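Local coordinates for haloacid dehalogenase domain protein hydrolase (Planctomyces limnophilus, PDB 4OVY) that is a putative phosphatase of the haloacid dehalogenase family, probably a metal-dependent hydrolase, and binds a calcium ion, at residues 229-234 / 253-259. Numbering follows the deposited sequence.
Sequences VMAVGN and LGLIVHH. With CA (calcium ion), chain J.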
ATOM      1  N   VAL A 229     -12.468   2.515  -9.838  1.00 18.19           N
ATOM      2  CA  VAL A 229     -13.557   2.707 -10.799  1.00 18.03           C
ATOM      3  C   VAL A 229     -14.437   1.463 -10.947  1.00 17.39           C
ATOM      4  O   VAL A 229     -15.486   1.510 -11.596  1.00 19.42           O
ATOM      5  CB  VAL A 229     -13.027   3.166 -12.175  1.00 18.56           C
ATOM      6  CG1 VAL A 229     -12.200   4.437 -12.015  1.00 22.53           C
ATOM      7  CG2 VAL A 229     -12.225   2.061 -12.845  1.00 19.21           C
HETATM    8  N   MSE A 230     -14.016   0.357 -10.337  1.00 16.50           N
HETATM    9  CA  MSE A 230     -14.803  -0.873 -10.327  1.00 16.75           C
HETATM   10  C   MSE A 230     -14.485  -1.674  -9.095  1.00 16.79           C
HETATM   11  O   MSE A 230     -13.378  -1.592  -8.570  1.00 16.96           O
HETATM   12  CB  MSE A 230     -14.453  -1.648 -11.593  1.00 17.57           C
HETATM   13  CG  MSE A 230     -15.263  -2.910 -11.795  1.00 19.47           C
HETATM   14 SE   MSE A 230     -14.722  -3.659 -13.544  1.00 25.70          SE
HETATM   15  CE  MSE A 230     -15.439  -5.476 -13.309  1.00 24.30           C
ATOM     16  N   ALA A 231     -15.467  -2.428  -8.611  1.00 18.65           N
ATOM     17  CA  ALA A 231     -15.272  -3.308  -7.465  1.00 19.37           C
ATOM     18  C   ALA A 231     -16.184  -4.510  -7.568  1.00 18.76           C
ATOM     19  O   ALA A 231     -17.308  -4.407  -8.058  1.00 19.00           O
ATOM     20  CB  ALA A 231     -15.518  -2.569  -6.161  1.00 19.45           C
ATOM     21  N   VAL A 232     -15.683  -5.649  -7.105  1.00 19.33           N
ATOM     22  CA  VAL A 232     -16.447  -6.876  -7.059  1.00 19.59           C
ATOM     23  C   VAL A 232     -16.345  -7.490  -5.665  1.00 18.97           C
ATOM     24  O   VAL A 232     -15.251  -7.653  -5.119  1.00 17.61           O
ATOM     25  CB  VAL A 232     -15.975  -7.904  -8.106  1.00 21.73           C
ATOM     26  CG1 VAL A 232     -16.935  -9.084  -8.148  1.00 21.89           C
ATOM     27  CG2 VAL A 232     -15.838  -7.249  -9.480  1.00 22.00           C
ATOM     28  N   GLY A 233     -17.500  -7.820  -5.101  1.00 18.06           N
ATOM     29  CA  GLY A 233     -17.580  -8.458  -3.794  1.00 17.58           C
ATOM     30  C   GLY A 233     -18.633  -9.544  -3.823  1.00 20.35           C
ATOM     31  O   GLY A 233     -19.124  -9.907  -4.902  1.00 19.05           O
ATOM     32  N   ASN A 234     -18.975 -10.076  -2.650  1.00 19.36           N
ATOM     33  CA  ASN A 234     -20.022 -11.098  -2.557  1.00 19.57           C
ATOM     34  C   ASN A 234     -20.841 -11.073  -1.265  1.00 19.35           C
ATOM     35  O   ASN A 234     -21.830 -11.788  -1.164  1.00 19.66           O
ATOM     36  CB  ASN A 234     -19.422 -12.493  -2.695  1.00 20.39           C
ATOM     37  CG  ASN A 234     -18.629 -12.898  -1.471  1.00 20.71           C
ATOM     38  OD1 ASN A 234     -17.609 -12.295  -1.163  1.00 23.44           O
ATOM     39  ND2 ASN A 234     -19.104 -13.910  -0.756  1.00 21.53           N
ATOM     40  N   LEU A 253     -18.491   0.918 -11.420  1.00 19.40           N
ATOM     41  CA  LEU A 253     -19.263  -0.309 -11.577  1.00 19.86           C
ATOM     42  C   LEU A 253     -19.039  -1.235 -10.383  1.00 19.28           C
ATOM     43  O   LEU A 253     -17.900  -1.510 -10.003  1.00 19.63           O
ATOM     44  CB  LEU A 253     -18.868  -1.027 -12.874  1.00 22.64           C
ATOM     45  CG  LEU A 253     -19.578  -2.350 -13.182  1.00 25.21           C
ATOM     46  CD1 LEU A 253     -21.072  -2.128 -13.388  1.00 27.58           C
ATOM     47  CD2 LEU A 253     -18.972  -3.028 -14.403  1.00 23.96           C
ATOM     48  N   GLY A 254     -20.131  -1.699  -9.788  1.00 18.25           N
ATOM     49  CA  GLY A 254     -20.063  -2.675  -8.701  1.00 17.28           C
ATOM     50  C   GLY A 254     -20.792  -3.957  -9.058  1.00 18.57           C
ATOM     51  O   GLY A 254     -21.913  -3.925  -9.594  1.00 18.92           O
ATOM     52  N   LEU A 255     -20.155  -5.088  -8.772  1.00 18.48           N
ATOM     53  CA  LEU A 255     -20.787  -6.384  -8.964  1.00 19.98           C
ATOM     54  C   LEU A 255     -20.741  -7.227  -7.705  1.00 17.99           C
ATOM     55  O   LEU A 255     -19.839  -7.086  -6.873  1.00 17.84           O
ATOM     56  CB  LEU A 255     -20.137  -7.145 -10.124  1.00 22.52           C
ATOM     57  CG  LEU A 255     -20.274  -6.432 -11.479  1.00 25.60           C
ATOM     58  CD1 LEU A 255     -18.922  -5.910 -11.928  1.00 27.14           C
ATOM     59  CD2 LEU A 255     -20.852  -7.355 -12.541  1.00 28.62           C
ATOM     60  N   ILE A 256     -21.726  -8.109  -7.593  1.00 18.53           N
ATOM     61  CA  ILE A 256     -21.847  -9.025  -6.472  1.00 20.11           C
ATOM     62  C   ILE A 256     -21.907 -10.464  -6.989  1.00 19.25           C
ATOM     63  O   ILE A 256     -22.726 -10.791  -7.845  1.00 20.07           O
ATOM     64  CB  ILE A 256     -23.122  -8.734  -5.656  1.00 18.88           C
ATOM     65  CG1 ILE A 256     -23.008  -7.369  -4.974  1.00 20.71           C
ATOM     66  CG2 ILE A 256     -23.367  -9.841  -4.631  1.00 20.00           C
ATOM     67  CD1 ILE A 256     -24.312  -6.871  -4.393  1.00 23.22           C
ATOM     68  N   VAL A 257     -21.046 -11.318  -6.453  1.00 19.70           N
ATOM     69  CA  VAL A 257     -21.082 -12.743  -6.761  1.00 20.75           C
ATOM     70  C   VAL A 257     -22.105 -13.409  -5.838  1.00 21.98           C
ATOM     71  O   VAL A 257     -21.897 -13.481  -4.616  1.00 21.99           O
ATOM     72  CB  VAL A 257     -19.699 -13.408  -6.578  1.00 20.82           C
ATOM     73  CG1 VAL A 257     -19.762 -14.894  -6.908  1.00 21.48           C
ATOM     74  CG2 VAL A 257     -18.645 -12.709  -7.421  1.00 19.68           C
ATOM     75  N   HIS A 258     -23.202 -13.881  -6.433  1.00 20.54           N
ATOM     76  CA  HIS A 258     -24.286 -14.534  -5.716  1.00 20.85           C
ATOM     77  C   HIS A 258     -24.159 -16.049  -5.835  1.00 20.81           C
ATOM     78  O   HIS A 258     -24.211 -16.617  -6.935  1.00 21.64           O
ATOM     79  CB  HIS A 258     -25.640 -14.052  -6.260  1.00 22.44           C
ATOM     80  CG  HIS A 258     -26.819 -14.431  -5.414  1.00 21.77           C
ATOM     81  ND1 HIS A 258     -28.119 -14.326  -5.865  1.00 22.94           N
ATOM     82  CD2 HIS A 258     -26.898 -14.918  -4.154  1.00 21.88           C
ATOM     83  CE1 HIS A 258     -28.949 -14.724  -4.916  1.00 22.30           C
ATOM     84  NE2 HIS A 258     -28.233 -15.091  -3.867  1.00 22.84           N
ATOM     85  N   HIS A 259     -23.993 -16.700  -4.693  1.00 18.77           N
ATOM     86  CA  HIS A 259     -23.792 -18.147  -4.646  1.00 19.05           C
ATOM     87  C   HIS A 259     -25.118 -18.887  -4.676  1.00 21.14           C
ATOM     88  O   HIS A 259     -25.737 -19.137  -3.636  1.00 20.70           O
ATOM     89  CB  HIS A 259     -22.986 -18.506  -3.409  1.00 20.69           C
ATOM     90  CG  HIS A 259     -21.595 -17.964  -3.443  1.00 20.43           C
ATOM     91  ND1 HIS A 259     -20.498 -18.746  -3.729  1.00 20.80           N
ATOM     92  CD2 HIS A 259     -21.128 -16.704  -3.287  1.00 19.96           C
ATOM     93  CE1 HIS A 259     -19.411 -17.997  -3.713  1.00 19.11           C
ATOM     94  NE2 HIS A 259     -19.766 -16.752  -3.451  1.00 19.86           N
TER
HETATM   95 CA    CA J 409     -16.351 -12.170   0.899  1.00 55.54          CA
HETATM   96  O   HOH W   1     -16.731  -9.702   2.204  1.00 53.20           O
HETATM   97  O   HOH W   2     -16.899 -13.267   2.589  1.00 35.48           O
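Strands 230-233 and 253-259 pair in parallel, side by side in the buried central sheet. Their axes run 4.8 Å apart at an angle of 11°. Five backbone hydrogen bonds join them, and the donor switches strand at each step. L253 N donates to V229 O (3.1 Å), A231 N to L253 O (2.9 Å), L255 N to A231 O (3.0 Å), G233 N to L255 O (3.0 Å) and V257 N to G233 O (2.8 Å). The carbonyl oxygens of L253, A231, L255 and G233 each take a CA-H...O contact as well, such as G254 CA to A231 O at 3.3 Å.

M230, V232, L253 and L255 share one face of the sheet. The selenomethionine M230 brings its CE to 3.8 Å from L255 CD1, and V232 CG2 lies 4.2 Å from the same CD1. Further along, V232 CG1 meets V257 CG2 at 4.1 Å. A231 and I256 are on the opposite face, packed against helix 239-246. That helix links the two strands, so the three elements form a beta-alpha-beta unit of the Rossmann-like HAD fold. On its other edge, strand 230-233 pairs with strand 38-41, which leads to D42 and D44.

N234 follows directly at the C-terminal end of its strand, where HAD active sites lie. Its OD1 binds the calcium at 2.4 Å, alongside a carboxylate oxygen of D42 and the backbone oxygen of D44, and accepts a hydrogen bond from T46. N234 CB packs 4.0 Å from V257 CB. H259 NE2 stands 4.0 Å from N234 ND2 and is hydrogen-bonded instead to the backbone of G45, within the probable DxDx(T/V) motif.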